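Local coordinates for protein mannan endo-1,4-beta-mannosidase (Mytilus edulis, PDB 2C0H) that hydrolyses internal beta-1,4-mannosidic linkages in mannans, galactomannans and glucomannans, as a monomeric endo-acting glycoside hydrolase of family 5, at residues L51-S56 with V328-Q333; N38-S41 with T46-S49; S275-S280 with G293-E298; A148-K153 with E214-A219. The protein carries 3 engineered substitutions. One frame throughout, in Å; residues are numbered along the deposited sequence.

Interaction 1. Residues L51-S56 with V328-Q333. Unlike the reference sequence in segment 51-56: M54 (reference Ile).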
loop_
_atom_site.group_PDB
_atom_site.type_symbol
_atom_site.label_atom_id
_atom_site.label_comp_id
_atom_site.label_asym_id
_atom_site.label_seq_id
_atom_site.Cartn_x
_atom_site.Cartn_y
_atom_site.Cartn_z
ATOM N N LEU A 51 -14.278 -4.216 -11.148
ATOM C CA LEU A 51 -13.747 -5.580 -11.251
ATOM C C LEU A 51 -13.977 -6.194 -12.636
ATOM O O LEU A 51 -13.089 -6.847 -13.173
ATOM C CB LEU A 51 -14.369 -6.491 -10.199
ATOM C CG LEU A 51 -14.057 -6.213 -8.734
ATOM C CD1 LEU A 51 -14.955 -7.097 -7.877
ATOM C CD2 LEU A 51 -12.581 -6.452 -8.421
ATOM N N SER A 52 -15.171 -5.994 -13.187
ATOM C CA SER A 52 -15.518 -6.527 -14.508
ATOM C C SER A 52 -14.615 -5.931 -15.582
ATOM O O SER A 52 -14.061 -6.674 -16.414
ATOM C CB SER A 52 -16.984 -6.234 -14.845
ATOM O OG SER A 52 -17.310 -6.743 -16.133
ATOM N N ASP A 53 -14.489 -4.601 -15.570
ATOM C CA ASP A 53 -13.612 -3.858 -16.496
ATOM C C ASP A 53 -12.186 -4.398 -16.434
ATOM O O ASP A 53 -11.551 -4.654 -17.458
ATOM C CB ASP A 53 -13.562 -2.362 -16.148
ATOM C CG ASP A 53 -14.832 -1.599 -16.507
ATOM O OD1 ASP A 53 -15.759 -2.182 -17.108
ATOM O OD2 ASP A 53 -14.892 -0.383 -16.168
ATOM N N MET A 54 -11.676 -4.559 -15.220
ATOM C CA MET A 54 -10.300 -4.986 -15.041
ATOM C C MET A 54 -10.058 -6.401 -15.515
ATOM O O MET A 54 -9.081 -6.638 -16.216
ATOM C CB MET A 54 -9.860 -4.807 -13.596
ATOM C CG MET A 54 -9.662 -3.354 -13.257
ATOM S SD MET A 54 -9.148 -3.133 -11.563
ATOM C CE MET A 54 -7.739 -4.254 -11.525
ATOM N N GLN A 55 -10.942 -7.332 -15.172
ATOM C CA GLN A 55 -10.797 -8.714 -15.628
ATOM C C GLN A 55 -10.739 -8.783 -17.143
ATOM O O GLN A 55 -9.886 -9.472 -17.703
ATOM C CB GLN A 55 -11.920 -9.628 -15.121
ATOM C CG GLN A 55 -11.729 -11.076 -15.601
ATOM C CD GLN A 55 -12.703 -12.068 -15.016
ATOM O OE1 GLN A 55 -13.868 -11.765 -14.785
ATOM N NE2 GLN A 55 -12.228 -13.291 -14.809
ATOM N N SER A 56 -11.624 -8.054 -17.803
ATOM C CA SER A 56 -11.635 -8.097 -19.258
ATOM C C SER A 56 -10.374 -7.470 -19.899
ATOM O O SER A 56 -10.044 -7.815 -21.040
ATOM C CB SER A 56 -12.920 -7.475 -19.801
ATOM O OG SER A 56 -12.975 -6.092 -19.563
ATOM N N VAL A 328 -8.217 11.107 -13.230
ATOM C CA VAL A 328 -7.700 11.106 -14.617
ATOM C C VAL A 328 -8.488 10.181 -15.585
ATOM O O VAL A 328 -9.698 10.020 -15.431
ATOM C CB VAL A 328 -6.134 10.908 -14.653
ATOM C CG1 VAL A 328 -5.436 12.002 -13.874
ATOM C CG2 VAL A 328 -5.692 9.546 -14.127
ATOM N N SER A 329 -7.836 9.633 -16.608
ATOM C CA SER A 329 -8.495 8.777 -17.578
ATOM C C SER A 329 -8.444 7.305 -17.197
ATOM O O SER A 329 -7.356 6.726 -17.123
ATOM C CB SER A 329 -7.839 8.940 -18.950
ATOM O OG SER A 329 -8.265 7.947 -19.862
ATOM N N TRP A 330 -9.613 6.707 -17.010
ATOM C CA TRP A 330 -9.725 5.261 -16.759
ATOM C C TRP A 330 -9.355 4.452 -18.006
ATOM O O TRP A 330 -8.688 3.419 -17.915
ATOM C CB TRP A 330 -11.132 4.924 -16.241
ATOM C CG TRP A 330 -11.439 3.494 -15.844
ATOM C CD1 TRP A 330 -12.509 2.767 -16.244
ATOM C CD2 TRP A 330 -10.695 2.635 -14.939
ATOM N NE1 TRP A 330 -12.493 1.507 -15.675
ATOM C CE2 TRP A 330 -11.399 1.412 -14.857
ATOM C CE3 TRP A 330 -9.527 2.785 -14.203
ATOM C CZ2 TRP A 330 -10.953 0.337 -14.083
ATOM C CZ3 TRP A 330 -9.083 1.698 -13.415
ATOM C CH2 TRP A 330 -9.802 0.517 -13.365
ATOM N N ASN A 331 -9.772 4.903 -19.188
ATOM C CA ASN A 331 -9.369 4.194 -20.400
ATOM C C ASN A 331 -7.849 4.092 -20.601
ATOM O O ASN A 331 -7.390 3.053 -21.076
ATOM C CB ASN A 331 -10.000 4.826 -21.643
ATOM C CG ASN A 331 -11.485 4.579 -21.745
ATOM O OD1 ASN A 331 -12.032 3.627 -21.172
ATOM N ND2 ASN A 331 -12.162 5.436 -22.512
ATOM N N ASN A 332 -7.085 5.143 -20.260
ATOM C CA ASN A 332 -5.613 5.119 -20.355
ATOM C C ASN A 332 -5.055 4.018 -19.457
ATOM O O ASN A 332 -4.102 3.325 -19.803
ATOM C CB ASN A 332 -4.989 6.444 -19.921
ATOM C CG ASN A 332 -5.007 7.507 -21.009
ATOM O OD1 ASN A 332 -5.316 7.230 -22.177
ATOM N ND2 ASN A 332 -4.639 8.721 -20.633
ATOM N N GLN A 333 -5.643 3.891 -18.274
ATOM C CA GLN A 333 -5.186 2.894 -17.317
ATOM C C GLN A 333 -5.453 1.479 -17.789
ATOM O O GLN A 333 -4.571 0.597 -17.699
ATOM C CB GLN A 333 -5.842 3.148 -15.954
ATOM C CG GLN A 333 -5.449 4.477 -15.294
ATOM C CD GLN A 333 -6.296 4.786 -14.080
ATOM O OE1 GLN A 333 -6.194 4.104 -13.052
ATOM N NE2 GLN A 333 -7.130 5.817 -14.171
#

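Interaction 2. Residues N38-S41 with T46-S49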
loop_
_atom_site.group_PDB
_atom_site.type_symbol
_atom_site.label_atom_id
_atom_site.label_comp_id
_atom_site.label_asym_id
_atom_site.label_seq_id
_atom_site.Cartn_x
_atom_site.Cartn_y
_atom_site.Cartn_z
ATOM N N ASN A 38 -23.150 -1.221 6.863
ATOM C CA ASN A 38 -23.903 -1.566 5.658
ATOM C C ASN A 38 -23.565 -0.649 4.476
ATOM O O ASN A 38 -24.413 -0.402 3.623
ATOM C CB ASN A 38 -25.408 -1.537 5.952
ATOM C CG ASN A 38 -25.826 -2.597 6.959
ATOM O OD1 ASN A 38 -25.783 -3.795 6.668
ATOM N ND2 ASN A 38 -26.224 -2.161 8.151
ATOM N N GLN A 39 -22.318 -0.178 4.425
ATOM C CA GLN A 39 -21.898 0.784 3.404
ATOM C C GLN A 39 -21.480 0.095 2.110
ATOM O O GLN A 39 -21.526 0.720 1.058
ATOM C CB GLN A 39 -20.802 1.742 3.936
ATOM C CG GLN A 39 -21.326 2.737 5.003
ATOM C CD GLN A 39 -20.247 3.589 5.707
ATOM O OE1 GLN A 39 -20.377 4.820 5.787
ATOM N NE2 GLN A 39 -19.204 2.945 6.242
ATOM N N TYR A 40 -21.078 -1.176 2.155
ATOM C CA TYR A 40 -20.650 -1.843 0.917
ATOM C C TYR A 40 -21.807 -1.951 -0.077
ATOM O O TYR A 40 -21.621 -1.700 -1.269
ATOM C CB TYR A 40 -20.041 -3.233 1.172
ATOM C CG TYR A 40 -19.695 -3.948 -0.109
ATOM C CD1 TYR A 40 -18.683 -3.469 -0.931
ATOM C CD2 TYR A 40 -20.411 -5.068 -0.527
ATOM C CE1 TYR A 40 -18.387 -4.096 -2.130
ATOM C CE2 TYR A 40 -20.102 -5.713 -1.718
ATOM C CZ TYR A 40 -19.088 -5.213 -2.512
ATOM O OH TYR A 40 -18.779 -5.828 -3.702
ATOM N N SER A 41 -22.994 -2.294 0.418
ATOM C CA SER A 41 -24.171 -2.458 -0.441
ATOM C C SER A 41 -24.438 -1.187 -1.244
ATOM O O SER A 41 -24.911 -1.257 -2.378
ATOM C CB SER A 41 -25.403 -2.862 0.375
ATOM O OG SER A 41 -25.815 -1.829 1.248
ATOM N N THR A 46 -20.463 -0.003 -8.256
ATOM C CA THR A 46 -19.212 0.607 -8.744
ATOM C C THR A 46 -18.030 -0.330 -8.512
ATOM O O THR A 46 -17.189 -0.519 -9.382
ATOM C CB THR A 46 -18.927 1.969 -8.063
ATOM O OG1 THR A 46 -20.041 2.858 -8.292
ATOM C CG2 THR A 46 -17.660 2.594 -8.582
ATOM N N PHE A 47 -17.956 -0.904 -7.320
ATOM C CA PHE A 47 -16.900 -1.855 -7.050
ATOM C C PHE A 47 -16.955 -3.020 -8.074
ATOM O O PHE A 47 -15.922 -3.433 -8.618
ATOM C CB PHE A 47 -17.010 -2.394 -5.611
ATOM C CG PHE A 47 -16.406 -1.502 -4.540
ATOM C CD1 PHE A 47 -15.032 -1.252 -4.482
ATOM C CD2 PHE A 47 -17.217 -0.932 -3.556
ATOM C CE1 PHE A 47 -14.495 -0.464 -3.469
ATOM C CE2 PHE A 47 -16.678 -0.132 -2.559
ATOM C CZ PHE A 47 -15.333 0.092 -2.508
ATOM N N GLU A 48 -18.156 -3.525 -8.354
ATOM C CA GLU A 48 -18.334 -4.687 -9.245
ATOM C C GLU A 48 -18.051 -4.336 -10.702
ATOM O O GLU A 48 -17.446 -5.129 -11.429
ATOM C CB GLU A 48 -19.746 -5.291 -9.109
ATOM C CG GLU A 48 -20.148 -6.281 -10.200
ATOM C CD GLU A 48 -19.287 -7.539 -10.254
ATOM O OE1 GLU A 48 -18.746 -7.963 -9.204
ATOM O OE2 GLU A 48 -19.160 -8.112 -11.365
ATOM N N SER A 49 -18.468 -3.151 -11.134
ATOM C CA SER A 49 -18.193 -2.764 -12.518
ATOM C C SER A 49 -16.688 -2.567 -12.732
ATOM O O SER A 49 -16.170 -2.865 -13.807
ATOM C CB SER A 49 -18.988 -1.525 -12.929
ATOM O OG SER A 49 -18.605 -0.384 -12.218
#

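Interaction 3. Residues S275-S280 with G293-E298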
loop_
_atom_site.group_PDB
_atom_site.type_symbol
_atom_site.label_atom_id
_atom_site.label_comp_id
_atom_site.label_asym_id
_atom_site.label_seq_id
_atom_site.Cartn_x
_atom_site.Cartn_y
_atom_site.Cartn_z
ATOM N N SER A 275 13.457 8.666 -9.407
ATOM C CA SER A 275 12.292 7.895 -9.852
ATOM C C SER A 275 12.606 6.476 -10.343
ATOM O O SER A 275 13.568 6.291 -11.081
ATOM C CB SER A 275 11.557 8.615 -10.986
ATOM O OG SER A 275 10.519 7.798 -11.501
ATOM N N PRO A 276 11.779 5.483 -9.956
ATOM C CA PRO A 276 11.917 4.135 -10.513
ATOM C C PRO A 276 11.721 4.057 -12.021
ATOM O O PRO A 276 12.096 3.057 -12.610
ATOM C CB PRO A 276 10.852 3.313 -9.784
ATOM C CG PRO A 276 9.968 4.274 -9.108
ATOM C CD PRO A 276 10.703 5.548 -8.947
ATOM N N PHE A 277 11.141 5.076 -12.647
ATOM C CA PHE A 277 11.084 5.081 -14.114
ATOM C C PHE A 277 12.369 5.581 -14.804
ATOM O O PHE A 277 12.428 5.609 -16.042
ATOM C CB PHE A 277 9.852 5.866 -14.600
ATOM C CG PHE A 277 8.542 5.165 -14.320
ATOM C CD1 PHE A 277 8.193 3.980 -14.964
ATOM C CD2 PHE A 277 7.638 5.682 -13.400
ATOM C CE1 PHE A 277 7.000 3.325 -14.686
ATOM C CE2 PHE A 277 6.435 5.033 -13.135
ATOM C CZ PHE A 277 6.113 3.853 -13.765
ATOM N N LYS A 278 13.391 5.952 -14.033
ATOM C CA LYS A 278 14.695 6.378 -14.583
ATOM C C LYS A 278 15.805 5.347 -14.356
ATOM O O LYS A 278 16.949 5.547 -14.807
ATOM C CB LYS A 278 15.123 7.713 -13.969
ATOM C CG LYS A 278 14.202 8.896 -14.287
ATOM C CD LYS A 278 13.988 9.111 -15.787
ATOM C CE LYS A 278 15.279 9.336 -16.544
ATOM N NZ LYS A 278 15.005 9.680 -17.980
ATOM N N HIS A 279 15.468 4.253 -13.680
ATOM C CA HIS A 279 16.450 3.231 -13.306
ATOM C C HIS A 279 15.821 1.848 -13.275
ATOM O O HIS A 279 14.603 1.705 -13.124
ATOM C CB HIS A 279 17.014 3.518 -11.904
ATOM C CG HIS A 279 17.618 4.875 -11.748
ATOM N ND1 HIS A 279 18.900 5.173 -12.150
ATOM C CD2 HIS A 279 17.106 6.020 -11.239
ATOM C CE1 HIS A 279 19.153 6.445 -11.898
ATOM N NE2 HIS A 279 18.079 6.980 -11.344
ATOM N N SER A 280 16.661 0.831 -13.364
ATOM C CA SER A 280 16.247 -0.537 -13.092
ATOM C C SER A 280 16.156 -0.754 -11.583
ATOM O O SER A 280 16.811 -0.047 -10.810
ATOM C CB SER A 280 17.219 -1.540 -13.723
ATOM O OG SER A 280 17.125 -1.479 -15.147
ATOM N N GLY A 293 3.385 1.611 -6.883
ATOM C CA GLY A 293 2.026 1.543 -6.369
ATOM C C GLY A 293 1.100 2.672 -6.746
ATOM O O GLY A 293 -0.087 2.558 -6.506
ATOM N N GLU A 294 1.663 3.739 -7.318
ATOM C CA GLU A 294 0.860 4.844 -7.888
ATOM C C GLU A 294 1.668 5.501 -8.999
ATOM O O GLU A 294 2.853 5.794 -8.805
ATOM C CB GLU A 294 0.555 5.937 -6.855
ATOM C CG GLU A 294 -0.356 5.543 -5.702
ATOM C CD GLU A 294 -0.733 6.711 -4.801
ATOM O OE1 GLU A 294 -0.429 7.881 -5.152
ATOM O OE2 GLU A 294 -1.335 6.463 -3.721
ATOM N N PHE A 295 1.025 5.721 -10.146
ATOM C CA PHE A 295 1.602 6.491 -11.252
ATOM C C PHE A 295 0.474 6.698 -12.241
ATOM O O PHE A 295 -0.546 6.006 -12.177
ATOM C CB PHE A 295 2.749 5.733 -11.936
ATOM C CG PHE A 295 2.332 4.462 -12.610
ATOM C CD1 PHE A 295 2.061 4.408 -13.988
ATOM C CD2 PHE A 295 2.200 3.286 -11.875
ATOM C CE1 PHE A 295 1.682 3.243 -14.586
ATOM C CE2 PHE A 295 1.808 2.109 -12.478
ATOM C CZ PHE A 295 1.550 2.070 -13.837
ATOM N N ASN A 296 0.676 7.608 -13.197
ATOM C CA ASN A 296 -0.220 7.675 -14.360
ATOM C C ASN A 296 0.439 8.438 -15.509
ATOM O O ASN A 296 1.446 9.113 -15.345
ATOM C CB ASN A 296 -1.607 8.263 -14.018
ATOM C CG ASN A 296 -1.545 9.614 -13.339
ATOM O OD1 ASN A 296 -0.874 10.547 -13.795
ATOM N ND2 ASN A 296 -2.266 9.742 -12.225
ATOM N N GLN A 297 -0.134 8.256 -16.686
ATOM C CA GLN A 297 0.380 8.865 -17.913
ATOM C C GLN A 297 0.304 10.391 -17.853
ATOM O O GLN A 297 1.161 11.089 -18.394
ATOM C CB GLN A 297 -0.439 8.323 -19.066
ATOM C CG GLN A 297 -0.044 8.761 -20.426
ATOM C CD GLN A 297 -0.999 8.221 -21.457
ATOM O OE1 GLN A 297 -1.297 7.014 -21.506
ATOM N NE2 GLN A 297 -1.523 9.118 -22.274
ATOM N N GLU A 298 -0.704 10.909 -17.173
ATOM C CA GLU A 298 -0.862 12.352 -17.046
ATOM C C GLU A 298 0.327 13.016 -16.331
ATOM O O GLU A 298 0.637 14.188 -16.570
ATOM C CB GLU A 298 -2.198 12.664 -16.358
ATOM C CG GLU A 298 -3.454 12.367 -17.221
ATOM C CD GLU A 298 -3.857 10.883 -17.348
ATOM O OE1 GLU A 298 -3.227 9.992 -16.738
ATOM O OE2 GLU A 298 -4.845 10.584 -18.066
#

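Interaction 4. Residues A148-K153 with E214-A219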
loop_
_atom_site.group_PDB
_atom_site.type_symbol
_atom_site.label_atom_id
_atom_site.label_comp_id
_atom_site.label_asym_id
_atom_site.label_seq_id
_atom_site.Cartn_x
_atom_site.Cartn_y
_atom_site.Cartn_z
ATOM N N ALA A 148 -10.085 -13.048 10.599
ATOM C CA ALA A 148 -11.349 -13.430 9.988
ATOM C C ALA A 148 -11.240 -13.614 8.468
ATOM O O ALA A 148 -11.930 -14.448 7.897
ATOM C CB ALA A 148 -12.418 -12.393 10.302
ATOM N N LEU A 149 -10.403 -12.805 7.830
ATOM C CA LEU A 149 -10.309 -12.772 6.355
ATOM C C LEU A 149 -9.162 -13.571 5.737
ATOM O O LEU A 149 -9.058 -13.668 4.508
ATOM C CB LEU A 149 -10.205 -11.318 5.902
ATOM C CG LEU A 149 -11.413 -10.479 6.292
ATOM C CD1 LEU A 149 -11.171 -9.017 5.978
ATOM C CD2 LEU A 149 -12.683 -10.957 5.605
ATOM N N LYS A 150 -8.312 -14.174 6.558
ATOM C CA LYS A 150 -7.097 -14.814 6.049
ATOM C C LYS A 150 -7.296 -16.002 5.103
ATOM O O LYS A 150 -6.389 -16.326 4.344
ATOM C CB LYS A 150 -6.193 -15.232 7.204
ATOM C CG LYS A 150 -6.756 -16.290 8.089
ATOM C CD LYS A 150 -5.829 -16.515 9.245
ATOM C CE LYS A 150 -6.424 -17.476 10.210
ATOM N NZ LYS A 150 -5.505 -17.702 11.367
ATOM N N ASN A 151 -8.458 -16.648 5.132
ATOM C CA ASN A 151 -8.700 -17.791 4.240
ATOM C C ASN A 151 -9.444 -17.406 2.961
ATOM O O ASN A 151 -9.802 -18.270 2.158
ATOM C CB ASN A 151 -9.427 -18.916 4.985
ATOM C CG ASN A 151 -8.607 -19.483 6.141
ATOM O OD1 ASN A 151 -7.403 -19.713 6.016
ATOM N ND2 ASN A 151 -9.268 -19.720 7.278
ATOM N N GLU A 152 -9.670 -16.110 2.758
ATOM C CA GLU A 152 -10.315 -15.654 1.531
ATOM C C GLU A 152 -9.308 -15.641 0.404
ATOM O O GLU A 152 -8.277 -14.986 0.503
ATOM C CB GLU A 152 -10.910 -14.260 1.718
ATOM C CG GLU A 152 -12.137 -14.244 2.616
ATOM C CD GLU A 152 -13.312 -15.004 2.009
ATOM O OE1 GLU A 152 -13.357 -15.166 0.765
ATOM O OE2 GLU A 152 -14.198 -15.463 2.769
ATOM N N LYS A 153 -9.618 -16.359 -0.672
ATOM C CA LYS A 153 -8.672 -16.503 -1.774
ATOM C C LYS A 153 -8.374 -15.191 -2.497
ATOM O O LYS A 153 -7.296 -15.043 -3.062
ATOM C CB LYS A 153 -9.147 -17.546 -2.783
ATOM C CG LYS A 153 -8.921 -18.991 -2.343
ATOM C CD LYS A 153 -9.658 -20.006 -3.226
ATOM C CE LYS A 153 -9.618 -19.640 -4.694
ATOM N NZ LYS A 153 -10.036 -20.778 -5.555
ATOM N N GLU A 214 1.166 -12.049 13.293
ATOM C CA GLU A 214 0.880 -12.922 14.443
ATOM C C GLU A 214 -0.348 -13.802 14.216
ATOM O O GLU A 214 -0.358 -14.970 14.628
ATOM C CB GLU A 214 0.708 -12.090 15.711
ATOM C CG GLU A 214 0.662 -12.901 16.993
ATOM C CD GLU A 214 0.757 -12.037 18.237
ATOM O OE1 GLU A 214 0.769 -12.615 19.352
ATOM O OE2 GLU A 214 0.828 -10.788 18.113
ATOM N N VAL A 215 -1.385 -13.253 13.584
ATOM C CA VAL A 215 -2.635 -13.982 13.335
ATOM C C VAL A 215 -2.731 -14.565 11.916
ATOM O O VAL A 215 -3.490 -15.507 11.689
ATOM C CB VAL A 215 -3.891 -13.110 13.624
ATOM C CG1 VAL A 215 -3.908 -12.700 15.095
ATOM C CG2 VAL A 215 -3.948 -11.878 12.723
ATOM N N ASP A 216 -1.966 -14.002 10.981
ATOM C CA ASP A 216 -1.876 -14.489 9.597
ATOM C C ASP A 216 -0.407 -14.467 9.140
ATOM O O ASP A 216 0.044 -13.580 8.395
ATOM C CB ASP A 216 -2.742 -13.626 8.681
ATOM C CG ASP A 216 -2.801 -14.150 7.257
ATOM O OD1 ASP A 216 -2.330 -15.286 6.984
ATOM O OD2 ASP A 216 -3.315 -13.407 6.390
ATOM N N PRO A 217 0.376 -15.439 9.614
ATOM C CA PRO A 217 1.804 -15.445 9.364
ATOM C C PRO A 217 2.232 -15.390 7.902
ATOM O O PRO A 217 3.334 -14.919 7.617
ATOM C CB PRO A 217 2.261 -16.754 10.026
ATOM C CG PRO A 217 1.250 -17.014 11.059
ATOM C CD PRO A 217 -0.040 -16.553 10.484
ATOM N N GLY A 218 1.370 -15.842 6.994
ATOM C CA GLY A 218 1.681 -15.827 5.560
ATOM C C GLY A 218 1.213 -14.577 4.844
ATOM O O GLY A 218 1.347 -14.481 3.616
ATOM N N ALA A 219 0.691 -13.606 5.593
ATOM C CA ALA A 219 0.163 -12.377 4.992
ATOM C C ALA A 219 1.246 -11.527 4.334
ATOM O O ALA A 219 2.380 -11.447 4.816
ATOM C CB ALA A 219 -0.554 -11.541 6.048
#

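Interaction 1. Residues L51-S56 with V328-Q333
W330 meets D53 and M54 with the rim of its indole, the pyrrole N-H turned to the aspartate and the far corner of the six-membered ring to the methionine. NE1 of W330 donates to OD2 of D53 over 3.1 Å, and the bond is nearly straight, 167° at the hydrogen. The oxygen lies almost in the plane of the indole but receives the proton on its anti side, a little out of the carboxylate plane; the two planes are turned 37° against each other. Tryptophan suits this place because one flat group offers both a directed donor and an apolar edge. Its CG stands anti to the backbone N (chi1 -177°), which carries the ring across to the other helix.

In the TIM barrel this joins the helix after the first barrel strand, 40-56, to the helix after the last, 330-339, where the barrel closes on itself. M54, which replaces the isoleucine of the reference sequence, crosses the indole at about a right angle. Its CG touches CH2 of W330 at 3.9 Å, and its SD sits 5.5 Å from the centroid of the six-membered ring of W330, beside the edge, a Met-aromatic contact. R325 makes a cation-pi contact with the same indole.

The tryptophan opens its helix, and the residue before it holds that end in order: S329, at the N-cap, accepts from N332 N through its OG at 3.1 Å. Q333 reaches back with NE2 to S329 O, 3.1 Å away, while its OE1 bonds to T322 OG1 on the last strand.

Interaction 2. Residues N38-S41 with T46-S49
Y40 and F47 stand seven residues apart on one helix, 40-56, and their rings meet along the flank that this helix turns to the protein interior. The tight part is small and all carbon: ring against ring, with the CB of F47 at its margin. CE1 of Y40 comes to 3.7 Å from CD2 of F47, and CD1 of Y40 follows at 3.9 Å from that same F47 CD2; CE1 of Y40 also reaches CB of F47 at 4.1 Å. The rings lie oblique to each other, with planes 34° apart and centroids 5.7 Å apart. The CA atoms of Y40 and F47 are 8.8 Å apart. Y40 bridges this span because its CG is anti to the backbone N (chi1 176°), and F47 reaches back from the other side. Aromatic rings suit such a span because they meet mainly through ring carbons, CD1 and CE1 of Y40 and CG and CD2 of F47.

The looser side is polar. N38, before the helix, and S41, in its first turn, are exposed, as suits short polar side chains, and N38 O bonds to K42 NZ. E48, beside F47 in sequence, is partly exposed; a carboxylate suits it because its OE2 can accept from H103 NE2.

The helix links strand 17-25 to strand 61-68 in a beta-alpha-beta unit of the barrel. Helix 89-102 covers Y40 through A95 and A99, and its D92 accepts from Y40 N. F47 also meets the rings of Y96, on that helix, and F35, and touches V29 in the loop leading out of strand 17-25.

Interaction 3. Residues S275-S280 with G293-E298
The chain folds through a type I beta turn from S275 to K278 that brings F277 up to F295, just beyond the weakly bonded end of strand 290-294, with the two CA atoms 10.0 Å apart. This strand belongs to the TIM barrel, and E294 at its C-terminal end is the probable nucleophile of this family 5 enzyme; F295 follows it in sequence, with its side chain on the other side of the strand. The two rings form a T-shaped, edge-to-face pair, F277 giving the edge and F295 the face. Their planes stand at 66° and their centroids 5.6 Å apart. CZ of F277 sits over the face of F295 toward the rim, 4.0 Å from F295 CG, and CE2 of F277 touches F295 CB at 3.9 Å. F295 has its CG between its own backbone N and carbonyl carbon (chi1 64°), a torsion that leaves one face of the ring turned to F277.

Phenylalanine fits both positions, since the pocket is buried and M308 of helix 305-314 packs against both rings. E294 points the other way from its neighbour's ring: OE2 makes a salt bridge with R63, and OE1 bonds to Y265 OH, a probable substrate-binding residue. The backbone of F295 bonds to that of W323, another likely substrate contact, and N296 ND2 bonds to W323 O.

The turn is drawn together twice: K278 N bonds to S275 O at 3.0 Å, and S275 also forms an ST turn. Its OG, which pairs with T264 OG1 as well, accepts from F277 N at 3.0 Å with an angle of 156° at the hydrogen.

Interaction 4. Residues A148-K153 with E214-A219
This is a polar surface contact between the C-terminal ends of two neighbouring helices of the TIM barrel, 131-149 and 198-215, where K150 meets V215 and D216. Each segment leaves its helix for the next barrel strand, 155-162 or 221-225, so the contact sits at the end of the barrel away from the active site. K150 carries it. Its CG takes the cramped place between backbone N and carbonyl carbon (chi1 65°), and from there the chain runs out extended, so that CD passes 3.5 Å from V215 O before the ammonium arrives. Lysine suits the place because it is long enough to cross from one helix end to the other, and its positive charge would be welcome beside a C-terminal carbonyl. The same NZ bonds to OD1 of N147, one turn back on its own helix, and so ties both helix ends together.

D216 is the first residue to leave helical geometry after V215. Its carboxylate lies against the base of the lysine, with OD2 3.5 Å from K150 CB. The charged atoms do not pair: K150 NZ is 5.9 Å from D216 OD1, so any attraction between them would be longer-range and probably weak. V215 rests its branched side chain on K143, A146 and N147 of helix 131-149.

Both segments form type I beta turns, L149-E152 and D216-A219, that hold K150 and D216. The bridging bond itself is 3.0 Å from K150 NZ to V215 O, with the nitrogen almost straight ahead of the carbonyl, 174° at the oxygen.

How the interactions relate
Interactions 1 and 2 share helix 40-56, their centres about 17 Å apart, and interaction 2 closes before interaction 1 opens along the chain. Interaction 1 joins segments 272 residues apart at their closest ends, so interactions 3 and 4 are nested inside the loop it closes, with 4 coming before 3. Interaction 3 touches interaction 1 where E298 meets S329 and N332, joining the segment that holds the probable nucleophile to the start of the last helix. Interaction 4, at the C-terminal ends of two other helices, stands apart, about 31 Å from interaction 3 between centres and on the opposite side of the chain's centre.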